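Peptidoglycan recognition protein-LC isoform LCx (Drosophila melanogaster, PDB 2F2L) probably senses peptidoglycan in innate immunity, and here holds a monomeric meso-diaminopimelate muropeptide in the pocket of its amidase-like extracellular domain. Local coordinates at residues Tyr66-Leu69 and Arg75-Glu78; Glu124-Arg127 and Thr132-Tyr135; Thr107-Glu112 and Tyr154-Lys159; Ser45-Val50 and Ser100-Phe105. One frame throughout, in Å; residues are numbered along the deposited sequence.

Interaction 1 of 4, residues Tyr66-Leu69 and Arg75-Glu78. With MLD (glcnac(beta1-4)-murnac(1,6-anhydro)-L-ala-gamma-D-glu-meso-a2pm-D-ala), chain G.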
# COMPACT_ATOMS: atom_id res chain seq x y z
N TYR B 66 -2.17 14.38 -4.65
CA TYR B 66 -0.98 15.15 -4.99
C TYR B 66 -1.27 16.25 -6.02
O TYR B 66 -2.21 16.17 -6.80
CB TYR B 66 0.12 14.23 -5.50
CG TYR B 66 0.45 13.08 -4.56
CD1 TYR B 66 0.91 13.33 -3.26
CD2 TYR B 66 0.26 11.75 -4.94
CE1 TYR B 66 1.21 12.28 -2.38
CE2 TYR B 66 0.57 10.68 -4.08
CZ TYR B 66 1.04 10.96 -2.80
OH TYR B 66 1.35 9.93 -1.95
N ASN B 67 -0.46 17.30 -6.02
CA ASN B 67 -0.53 18.24 -7.10
C ASN B 67 0.13 17.65 -8.34
O ASN B 67 -0.40 17.77 -9.45
CB ASN B 67 0.09 19.56 -6.66
CG ASN B 67 -0.70 20.20 -5.57
OD1 ASN B 67 -1.80 20.74 -5.88
ND2 ASN B 67 -0.27 20.09 -4.41
N PHE B 68 1.27 17.00 -8.15
CA PHE B 68 2.01 16.34 -9.23
C PHE B 68 2.64 15.05 -8.72
O PHE B 68 2.87 14.90 -7.53
CB PHE B 68 3.12 17.24 -9.79
CG PHE B 68 2.63 18.55 -10.33
CD1 PHE B 68 2.19 18.65 -11.65
CD2 PHE B 68 2.60 19.68 -9.52
CE1 PHE B 68 1.75 19.85 -12.15
CE2 PHE B 68 2.15 20.89 -10.02
CZ PHE B 68 1.71 20.98 -11.33
N LEU B 69 2.88 14.11 -9.62
CA LEU B 69 3.69 12.94 -9.29
C LEU B 69 4.80 12.83 -10.32
O LEU B 69 4.62 13.28 -11.44
CB LEU B 69 2.88 11.64 -9.29
CG LEU B 69 1.62 11.52 -8.44
CD1 LEU B 69 0.39 12.06 -9.17
CD2 LEU B 69 1.44 10.04 -8.02
N ARG B 75 8.78 11.23 -16.55
CA ARG B 75 7.60 12.05 -16.90
C ARG B 75 6.92 12.52 -15.61
O ARG B 75 7.00 11.87 -14.58
CB ARG B 75 6.60 11.26 -17.74
CG ARG B 75 7.11 10.86 -19.11
CD ARG B 75 6.02 10.21 -19.97
NE ARG B 75 6.56 9.81 -21.28
CZ ARG B 75 7.29 8.72 -21.52
NH1 ARG B 75 7.58 7.86 -20.56
NH2 ARG B 75 7.74 8.49 -22.74
N VAL B 76 6.28 13.68 -15.71
CA VAL B 76 5.49 14.23 -14.65
C VAL B 76 4.04 13.91 -14.97
O VAL B 76 3.59 14.09 -16.10
CB VAL B 76 5.67 15.76 -14.54
CG1 VAL B 76 4.78 16.32 -13.47
CG2 VAL B 76 7.15 16.11 -14.28
N TYR B 77 3.34 13.42 -13.94
CA TYR B 77 1.94 13.04 -14.03
C TYR B 77 1.17 14.06 -13.23
O TYR B 77 1.37 14.17 -12.03
CB TYR B 77 1.77 11.61 -13.46
CG TYR B 77 2.40 10.64 -14.39
CD1 TYR B 77 1.64 9.99 -15.36
CD2 TYR B 77 3.78 10.43 -14.37
CE1 TYR B 77 2.22 9.14 -16.26
CE2 TYR B 77 4.37 9.57 -15.25
CZ TYR B 77 3.58 8.93 -16.21
OH TYR B 77 4.14 8.08 -17.12
N GLU B 78 0.34 14.85 -13.90
CA GLU B 78 -0.46 15.88 -13.23
C GLU B 78 -1.48 15.25 -12.26
O GLU B 78 -2.12 14.27 -12.59
CB GLU B 78 -1.21 16.73 -14.26
CG GLU B 78 -2.00 17.89 -13.68
CD GLU B 78 -2.90 18.61 -14.71
OE1 GLU B 78 -3.73 17.94 -15.40
OE2 GLU B 78 -2.80 19.85 -14.79
CAA MLD G . 7.07 3.96 3.60
CAB MLD G . 6.17 5.09 4.07
OAC MLD G . 6.31 6.22 3.63
N2 MLD G . 5.25 4.73 4.97
C2 MLD G . 4.31 5.65 5.59
C3 MLD G . 4.42 5.45 7.10
O3 MLD G . 5.75 5.72 7.59
C4 MLD G . 3.35 6.26 7.84
O4 MLD G . 3.41 5.87 9.20
C5 MLD G . 1.97 5.91 7.27
C6 MLD G . 0.79 6.73 7.82
O6 MLD G . -0.44 6.12 7.36
O5 MLD G . 1.99 6.21 5.88
C1 MLD G . 2.89 5.35 5.14
O1 MLD G . 2.78 5.66 3.77
CA4 MLD G . 1.52 5.20 3.21
CA5 MLD G . 1.40 3.69 2.98
OA5 MLD G . 1.18 3.32 1.57
CA6 MLD G . 0.06 3.42 3.57
OA6 MLD G . -0.84 3.78 2.55
CA1 MLD G . -0.07 3.98 1.32
CA2 MLD G . 0.16 5.49 1.15
NAD MLD G . 0.32 5.81 -0.28
CAE MLD G . -0.43 6.70 -0.91
CAF MLD G . -0.11 6.87 -2.38
OAG MLD G . -1.31 7.37 -0.37
CA3 MLD G . 1.42 5.95 1.90
OAH MLD G . 1.39 7.39 2.19
CAI MLD G . 2.16 8.20 1.28
CAJ MLD G . 3.59 8.39 1.73
CAL MLD G . 1.51 9.59 1.16
OAM MLD G . 2.08 10.43 0.47
N MLD G . 0.35 9.82 1.78
CA MLD G . -0.39 11.09 1.71
CB MLD G . -1.32 10.96 0.50
C MLD G . -1.24 11.19 2.99
O MLD G . -1.98 10.26 3.31
NAN MLD G . -1.07 12.32 3.67
CAO MLD G . -1.77 12.66 4.93
CAP MLD G . -0.76 13.18 6.01
OBA MLD G . -1.26 13.84 6.92
OAQ MLD G . 0.47 12.94 5.90
CBB MLD G . -2.70 13.84 4.67
CBC MLD G . -3.89 13.53 3.78
CBD MLD G . -4.77 14.79 3.69
OBE MLD G . -4.31 15.92 3.86
NBF MLD G . -6.04 14.56 3.42
CBG MLD G . -7.02 15.65 3.30
CBH MLD G . -7.24 16.31 4.67
OBI MLD G . -7.38 15.63 5.69
NBJ MLD G . -7.22 17.64 4.67
CBK MLD G . -7.44 18.48 5.88
CBL MLD G . -8.61 19.43 5.60
CBM MLD G . -6.21 19.33 6.28
OBO MLD G . -5.38 19.64 5.38
OBN MLD G . -6.15 19.67 7.49
CBP MLD G . -8.32 15.08 2.71
CBQ MLD G . -9.25 16.18 2.19
CBR MLD G . -10.47 15.59 1.47
CBS MLD G . -11.12 16.56 0.48
CBT MLD G . -10.22 16.70 -0.75
OBV MLD G . -10.19 15.74 -1.54
OBU MLD G . -9.60 17.78 -0.89
NBW MLD G . -11.31 17.86 1.12
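Leu69 and Tyr77 form an antiparallel hydrogen-bonded pair in the hairpin of strands 68-70 and 76-78. Leu69 N bonds Tyr77 O over 2.8 Å, and Tyr77 N bonds Leu69 O, also over 2.8 Å. The neighbouring pair, Phe68 and Glu78, is non-hydrogen-bonded.

With CG anti to the carbonyl carbon (chi1 -58°), the Phe68 ring lies obliquely over the partner strand. Its CB is 4.1 Å from Val76 CG1, and CD1 comes closer to the same methyl, at 3.9 Å. CD1 also stands 4.1 Å from Glu78 CA, whereas CE1 comes only loosely near Glu78 CG (4.5 Å). The ring also meets that of Trp82. Leu69 and Tyr77 project to the other face, where Tyr77 packs on helix 41-58 and its hydroxyl bonds Asp73.

At the far end of the segment, Tyr66 turns its ring toward the ligand. OH donates a 2.6 Å hydrogen bond to MLD OAM, the lactyl carbonyl oxygen, which lies in the ring plane at its edge. Two backbone bonds thus pair the strands and the Phe68-Val76 contact packs one face of the hairpin, whereas the short phenol bond contacts the muropeptide where the lactyl group joins the peptide stem.

Interaction 2 of 4, residues Glu124-Arg127 and Thr132-Tyr135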
# COMPACT_ATOMS: atom_id res chain seq x y z
N GLU B 124 9.97 25.12 -13.52
CA GLU B 124 8.85 25.56 -14.32
C GLU B 124 7.85 26.33 -13.45
O GLU B 124 7.36 27.38 -13.85
CB GLU B 124 8.19 24.37 -15.02
CG GLU B 124 7.01 24.71 -15.93
CD GLU B 124 7.41 25.14 -17.34
OE1 GLU B 124 8.62 25.33 -17.62
OE2 GLU B 124 6.50 25.30 -18.18
N GLY B 125 7.58 25.81 -12.26
CA GLY B 125 6.72 26.50 -11.29
C GLY B 125 7.17 27.92 -10.91
O GLY B 125 6.34 28.83 -10.82
N VAL B 126 8.48 28.10 -10.70
CA VAL B 126 9.04 29.45 -10.44
C VAL B 126 8.85 30.33 -11.69
O VAL B 126 8.40 31.47 -11.58
CB VAL B 126 10.54 29.39 -10.05
CG1 VAL B 126 11.19 30.82 -10.03
CG2 VAL B 126 10.73 28.68 -8.72
N ARG B 127 9.20 29.78 -12.85
CA ARG B 127 9.10 30.49 -14.12
C ARG B 127 7.67 30.95 -14.43
O ARG B 127 7.47 32.03 -14.97
CB ARG B 127 9.61 29.60 -15.27
CG ARG B 127 9.85 30.33 -16.58
CD ARG B 127 10.11 29.36 -17.74
NE ARG B 127 8.92 28.57 -18.12
CZ ARG B 127 8.03 28.90 -19.05
NH1 ARG B 127 8.14 30.03 -19.75
NH2 ARG B 127 7.00 28.10 -19.30
N THR B 132 6.98 30.93 -5.50
CA THR B 132 7.88 32.04 -5.24
C THR B 132 9.30 31.67 -5.66
O THR B 132 9.67 30.48 -5.70
CB THR B 132 7.92 32.39 -3.76
OG1 THR B 132 8.24 31.21 -3.01
CG2 THR B 132 6.59 32.95 -3.29
N THR B 133 10.09 32.70 -5.95
CA THR B 133 11.51 32.58 -6.26
C THR B 133 12.28 31.96 -5.09
O THR B 133 13.23 31.20 -5.30
CB THR B 133 12.10 33.97 -6.63
OG1 THR B 133 11.50 34.44 -7.86
CG2 THR B 133 13.60 33.91 -6.80
N ASN B 134 11.87 32.26 -3.86
CA ASN B 134 12.52 31.70 -2.66
C ASN B 134 11.67 30.67 -1.89
O ASN B 134 11.67 30.66 -0.64
CB ASN B 134 12.98 32.84 -1.74
CG ASN B 134 11.84 33.78 -1.34
OD1 ASN B 134 10.73 33.71 -1.89
ND2 ASN B 134 12.11 34.66 -0.38
N TYR B 135 10.98 29.80 -2.62
CA TYR B 135 10.11 28.80 -2.00
C TYR B 135 10.91 27.88 -1.09
O TYR B 135 12.08 27.58 -1.36
CB TYR B 135 9.36 27.97 -3.05
CG TYR B 135 10.25 27.04 -3.85
CD1 TYR B 135 10.56 25.76 -3.36
CD2 TYR B 135 10.78 27.42 -5.08
CE1 TYR B 135 11.39 24.89 -4.09
CE2 TYR B 135 11.60 26.56 -5.81
CZ TYR B 135 11.90 25.30 -5.30
OH TYR B 135 12.72 24.45 -6.02
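Val126 has CG1 anti to its backbone N (chi1 170°), which places CG2 beside that nitrogen, and Tyr135 holds its ring between backbone N and carbonyl carbon (chi1 70°); together these torsions bring a methyl and a ring edge into contact. CG2 of Val126 lies 3.7 Å from Tyr135 CE2, close to the ring plane, and the two side chains meet at about a right angle. The same methyl packs 3.7 Å from Thr132 O. The other branch, CG1, reaches Thr133, approaching its CA at 4.2 Å, so that CG2 meets the two ends of the bend and CG1 its Thr133.

That bend is a type I turn from Thr132 to Tyr135, closed by a weak 3.4 Å bond from Tyr135 N to Thr132 O. It connects the short strand 131-132, which follows helix 112-127, to strand 135-139, at the end of a beta-alpha-beta crossover that starts from the parallel strand 97-101 and passes over strand 25-32. Gly125 joins the helix end to the loop through a backbone bond with Leu131.

Within the helix, Arg127 and Glu124 form a salt bridge, NH2 to OE2 at 3.1 Å. The Tyr135 ring stacks on His162, whose ND1 also bonds Tyr135 O.

Interaction 3 of 4, residues Thr107-Glu112 and Tyr154-Lys159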
# COMPACT_ATOMS: atom_id res chain seq x y z
N THR B 107 15.25 2.54 1.00
CA THR B 107 16.65 2.10 0.93
C THR B 107 17.26 2.19 -0.48
O THR B 107 18.43 1.83 -0.67
CB THR B 107 16.81 0.65 1.41
OG1 THR B 107 16.07 -0.19 0.54
CG2 THR B 107 16.34 0.48 2.87
N ARG B 108 16.47 2.65 -1.44
CA ARG B 108 16.87 2.77 -2.83
C ARG B 108 16.70 4.23 -3.25
O ARG B 108 15.71 4.85 -2.89
CB ARG B 108 15.96 1.86 -3.65
CG ARG B 108 16.23 1.78 -5.14
CD ARG B 108 15.43 0.61 -5.77
NE ARG B 108 15.38 0.70 -7.22
CZ ARG B 108 14.80 -0.20 -8.02
NH1 ARG B 108 14.21 -1.27 -7.50
NH2 ARG B 108 14.81 -0.01 -9.33
N LYS B 109 17.64 4.77 -4.02
CA LYS B 109 17.57 6.15 -4.47
C LYS B 109 16.61 6.28 -5.63
O LYS B 109 16.47 5.36 -6.41
CB LYS B 109 18.93 6.66 -4.96
CG LYS B 109 20.05 6.56 -3.96
CD LYS B 109 21.25 7.27 -4.50
CE LYS B 109 22.51 6.76 -3.90
NZ LYS B 109 22.57 7.17 -2.51
N PRO B 110 15.99 7.44 -5.79
CA PRO B 110 15.25 7.68 -7.02
C PRO B 110 16.23 7.73 -8.20
O PRO B 110 17.41 8.04 -8.01
CB PRO B 110 14.61 9.05 -6.78
CG PRO B 110 15.52 9.70 -5.81
CD PRO B 110 15.95 8.61 -4.89
N ASN B 111 15.75 7.43 -9.39
CA ASN B 111 16.65 7.35 -10.53
C ASN B 111 16.95 8.71 -11.17
O ASN B 111 16.34 9.74 -10.84
CB ASN B 111 16.17 6.28 -11.53
CG ASN B 111 15.00 6.71 -12.38
OD1 ASN B 111 14.82 7.89 -12.70
ND2 ASN B 111 14.20 5.74 -12.79
N GLU B 112 17.94 8.71 -12.05
CA GLU B 112 18.44 9.93 -12.67
C GLU B 112 17.34 10.76 -13.36
O GLU B 112 17.28 11.99 -13.22
CB GLU B 112 19.53 9.54 -13.65
CG GLU B 112 20.02 10.63 -14.58
CD GLU B 112 21.04 10.11 -15.57
OE1 GLU B 112 21.13 10.68 -16.67
OE2 GLU B 112 21.76 9.15 -15.23
N TYR B 154 14.92 11.49 0.98
CA TYR B 154 15.07 12.59 1.93
C TYR B 154 16.51 13.07 2.04
O TYR B 154 16.76 14.28 2.07
CB TYR B 154 14.56 12.21 3.31
CG TYR B 154 14.51 13.36 4.28
CD1 TYR B 154 13.67 14.43 4.07
CD2 TYR B 154 15.31 13.37 5.42
CE1 TYR B 154 13.61 15.49 4.98
CE2 TYR B 154 15.25 14.41 6.33
CZ TYR B 154 14.40 15.47 6.10
OH TYR B 154 14.34 16.50 6.99
N LYS B 155 17.45 12.15 2.11
CA LYS B 155 18.86 12.54 2.19
C LYS B 155 19.27 13.36 0.95
O LYS B 155 20.09 14.28 1.06
CB LYS B 155 19.78 11.32 2.36
CG LYS B 155 19.77 10.75 3.75
CD LYS B 155 20.95 9.80 3.99
CE LYS B 155 20.73 8.43 3.40
NZ LYS B 155 21.82 7.48 3.79
N ILE B 156 18.69 13.05 -0.21
CA ILE B 156 18.99 13.80 -1.43
C ILE B 156 18.41 15.23 -1.38
O ILE B 156 19.13 16.20 -1.61
CB ILE B 156 18.52 13.02 -2.69
CG1 ILE B 156 19.40 11.78 -2.89
CG2 ILE B 156 18.58 13.90 -3.93
CD1 ILE B 156 18.89 10.82 -3.94
N ILE B 157 17.13 15.36 -1.07
CA ILE B 157 16.48 16.67 -1.10
C ILE B 157 16.97 17.60 0.03
O ILE B 157 16.90 18.82 -0.12
CB ILE B 157 14.92 16.60 -1.09
CG1 ILE B 157 14.41 16.21 0.30
CG2 ILE B 157 14.40 15.66 -2.19
CD1 ILE B 157 12.90 16.08 0.37
N LYS B 158 17.45 17.04 1.15
CA LYS B 158 18.08 17.83 2.21
C LYS B 158 19.27 18.65 1.71
O LYS B 158 19.64 19.62 2.35
CB LYS B 158 18.58 16.95 3.36
CG LYS B 158 17.60 16.80 4.49
CD LYS B 158 18.23 16.10 5.71
CE LYS B 158 19.21 17.01 6.43
NZ LYS B 158 19.36 16.65 7.87
N LYS B 159 19.89 18.25 0.60
CA LYS B 159 21.02 18.98 0.01
C LYS B 159 20.63 19.93 -1.12
O LYS B 159 21.51 20.56 -1.72
CB LYS B 159 22.06 18.00 -0.51
CG LYS B 159 22.70 17.15 0.56
CD LYS B 159 23.31 15.92 -0.06
CE LYS B 159 24.17 15.14 0.91
NZ LYS B 159 24.05 13.69 0.61
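Ile156 gives the largest share of this small contact, which buries 93 Å² between the loop residues 107-112 and the C-terminal helix; Pro110 and Lys109 supply the rest. The isoleucine reaches across with a single atom, the terminal methyl CD1. Its CG1 stands anti to the carbonyl carbon, and the next torsion is extended (chi2 170°), which carries CD1 away from the helix backbone and toward the loop.

There CD1 meets the pyrrolidine ring of Pro110 on the side of its two ring carbons CD and CG. It lies 3.8 Å from Pro110 CD and 4.0 Å from Pro110 CG, ordinary van der Waals distances. Lys109 adds only the root of its side chain, with CB 4.3 Å from CD1 of Ile156. Its amine continues outward and comes within 6.4 Å of Lys155 NZ, a like-charged neighbour across the contact. Each of these amines has a long, weak ion pair with Glu152, one to either carboxylate oxygen, and this shared anion would be expected to ease the repulsion between them.

No hydrogen bond crosses between the two segments, so the join is apolar at its centre with charged groups toward the solvent. The loop runs straight into helix 112-127: Asn111 is its N-cap, and OD1 accepts from Gln114 N. Both Pro110 and Ile156 also pack on Leu115 of that helix, which places the contact at a three-way junction of the loop after strand 97-101, the first turns of helix 112-127 and helix 151-157.

Interaction 4 of 4, residues Ser45-Val50 and Ser100-Phe105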
# COMPACT_ATOMS: atom_id res chain seq x y z
N SER B 45 1.55 5.10 -15.65
CA SER B 45 0.14 5.46 -15.75
C SER B 45 -0.69 4.49 -14.92
O SER B 45 -1.62 4.90 -14.23
CB SER B 45 -0.33 5.44 -17.21
OG SER B 45 0.34 6.43 -17.99
N ALA B 46 -0.32 3.21 -14.97
CA ALA B 46 -0.97 2.19 -14.17
C ALA B 46 -0.84 2.51 -12.69
O ALA B 46 -1.82 2.45 -11.97
CB ALA B 46 -0.38 0.81 -14.48
N ARG B 47 0.36 2.87 -12.25
CA ARG B 47 0.63 3.19 -10.84
C ARG B 47 -0.16 4.37 -10.35
O ARG B 47 -0.58 4.39 -9.19
CB ARG B 47 2.13 3.47 -10.59
CG ARG B 47 3.05 2.34 -10.97
CD ARG B 47 3.14 1.27 -9.92
NE ARG B 47 4.21 0.34 -10.27
CZ ARG B 47 4.05 -0.78 -10.97
NH1 ARG B 47 2.86 -1.16 -11.38
NH2 ARG B 47 5.10 -1.53 -11.25
N VAL B 48 -0.33 5.38 -11.21
CA VAL B 48 -1.00 6.61 -10.81
C VAL B 48 -2.51 6.42 -10.74
O VAL B 48 -3.17 7.00 -9.88
CB VAL B 48 -0.65 7.78 -11.76
CG1 VAL B 48 -1.42 9.03 -11.37
CG2 VAL B 48 0.86 8.05 -11.75
N ASN B 49 -3.05 5.61 -11.65
CA ASN B 49 -4.45 5.20 -11.55
C ASN B 49 -4.79 4.50 -10.23
O ASN B 49 -5.81 4.80 -9.63
CB ASN B 49 -4.85 4.33 -12.75
CG ASN B 49 -5.17 5.18 -13.98
OD1 ASN B 49 -4.46 5.14 -14.99
ND2 ASN B 49 -6.22 5.98 -13.87
N VAL B 50 -3.93 3.59 -9.79
CA VAL B 50 -4.15 2.89 -8.53
C VAL B 50 -4.08 3.88 -7.37
O VAL B 50 -4.91 3.83 -6.47
CB VAL B 50 -3.15 1.72 -8.32
CG1 VAL B 50 -3.36 1.08 -6.96
CG2 VAL B 50 -3.33 0.67 -9.41
N SER B 100 4.83 13.91 -5.39
CA SER B 100 5.16 12.57 -4.93
C SER B 100 6.03 11.85 -5.94
O SER B 100 5.69 11.82 -7.13
CB SER B 100 3.88 11.75 -4.70
OG SER B 100 4.18 10.58 -3.94
N PHE B 101 7.13 11.27 -5.48
CA PHE B 101 7.93 10.39 -6.35
C PHE B 101 7.26 9.02 -6.36
O PHE B 101 6.96 8.47 -5.29
CB PHE B 101 9.36 10.24 -5.83
CG PHE B 101 10.26 11.40 -6.17
CD1 PHE B 101 9.93 12.70 -5.78
CD2 PHE B 101 11.45 11.20 -6.86
CE1 PHE B 101 10.76 13.79 -6.10
CE2 PHE B 101 12.29 12.28 -7.17
CZ PHE B 101 11.93 13.58 -6.78
N ILE B 102 6.99 8.50 -7.56
CA ILE B 102 6.33 7.22 -7.70
C ILE B 102 7.35 6.15 -7.33
O ILE B 102 8.42 6.03 -7.99
CB ILE B 102 5.78 6.98 -9.11
CG1 ILE B 102 4.77 8.07 -9.50
CG2 ILE B 102 5.10 5.62 -9.20
CD1 ILE B 102 4.28 7.96 -10.96
N GLY B 103 7.04 5.39 -6.28
CA GLY B 103 7.91 4.36 -5.77
C GLY B 103 8.08 4.41 -4.27
O GLY B 103 7.36 5.13 -3.58
N THR B 104 9.05 3.63 -3.80
CA THR B 104 9.40 3.54 -2.40
C THR B 104 10.91 3.76 -2.27
O THR B 104 11.69 2.93 -2.78
CB THR B 104 9.04 2.14 -1.82
OG1 THR B 104 7.63 1.90 -1.98
CG2 THR B 104 9.39 2.05 -0.33
N PHE B 105 11.31 4.83 -1.57
CA PHE B 105 12.73 5.26 -1.54
C PHE B 105 13.35 5.21 -0.16
O PHE B 105 14.18 6.04 0.22
CB PHE B 105 12.87 6.62 -2.24
CG PHE B 105 12.32 6.58 -3.60
CD1 PHE B 105 13.01 5.92 -4.61
CD2 PHE B 105 11.03 7.02 -3.85
CE1 PHE B 105 12.47 5.80 -5.87
CE2 PHE B 105 10.49 6.90 -5.10
CZ PHE B 105 11.20 6.29 -6.11
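Helix 41-58 lies over the central mixed sheet of the amidase-like fold, and Arg47 and Val48, on the side of the helix facing the sheet, meet Ile102, the first residue beyond strand 97-101.

Ile102 sends two methyls to the helix, each to a different residue. CD1, at the end of an extended arm (chi2 175°), comes to 3.5 Å from CG2 of Val48, a tight approach for two methyls, and the side chains cross at about a right angle. The branch methyl CG2 sits 3.9 Å from CB of Arg47. Arg47 takes part through that carbon alone. Its chain bends sharply at the second torsion (chi2 -82°) and leads away, so that NE can bond Gly37 O, while NH2 has a long, weak ion pair with Glu36.

The backbone that presents Ile102 is held by polar bonds of its own: Ile102 O accepts from Gln114 NE2 of helix 112-127, and Gly103 N is bonded to Thr33 OG1. Val48 also touches Trp9 and Tyr77, which extends the apolar patch toward strand 76-78. Because no hydrogen bond links the two segments, the helix and the residue following the strand are held together here by dispersion and burial of methyl groups, with the arginine's charge directed away from the interface.

Interactions 1 and 4 are neighbours, with centres 9 Å apart. Both reach the same sheet through the adjacent strands 68-70 and 97-101, and Phe68 O and Ser100 N probably share a hydrogen bond. Along the chain interaction 1 is nested within the loop that interaction 4 closes. Interaction 3 follows, with interaction 2 nested inside it. Pro110 packs on Phe101 and Phe105, so interaction 3 touches interaction 4 although their centres are about 16 Å apart. Interaction 2 lies farthest from interaction 4, about 25 Å between centres and across the chain's centre. The contacts thus run from the ligand-binding side, where Tyr66 meets the muropeptide, to the distant end of helix 112-127.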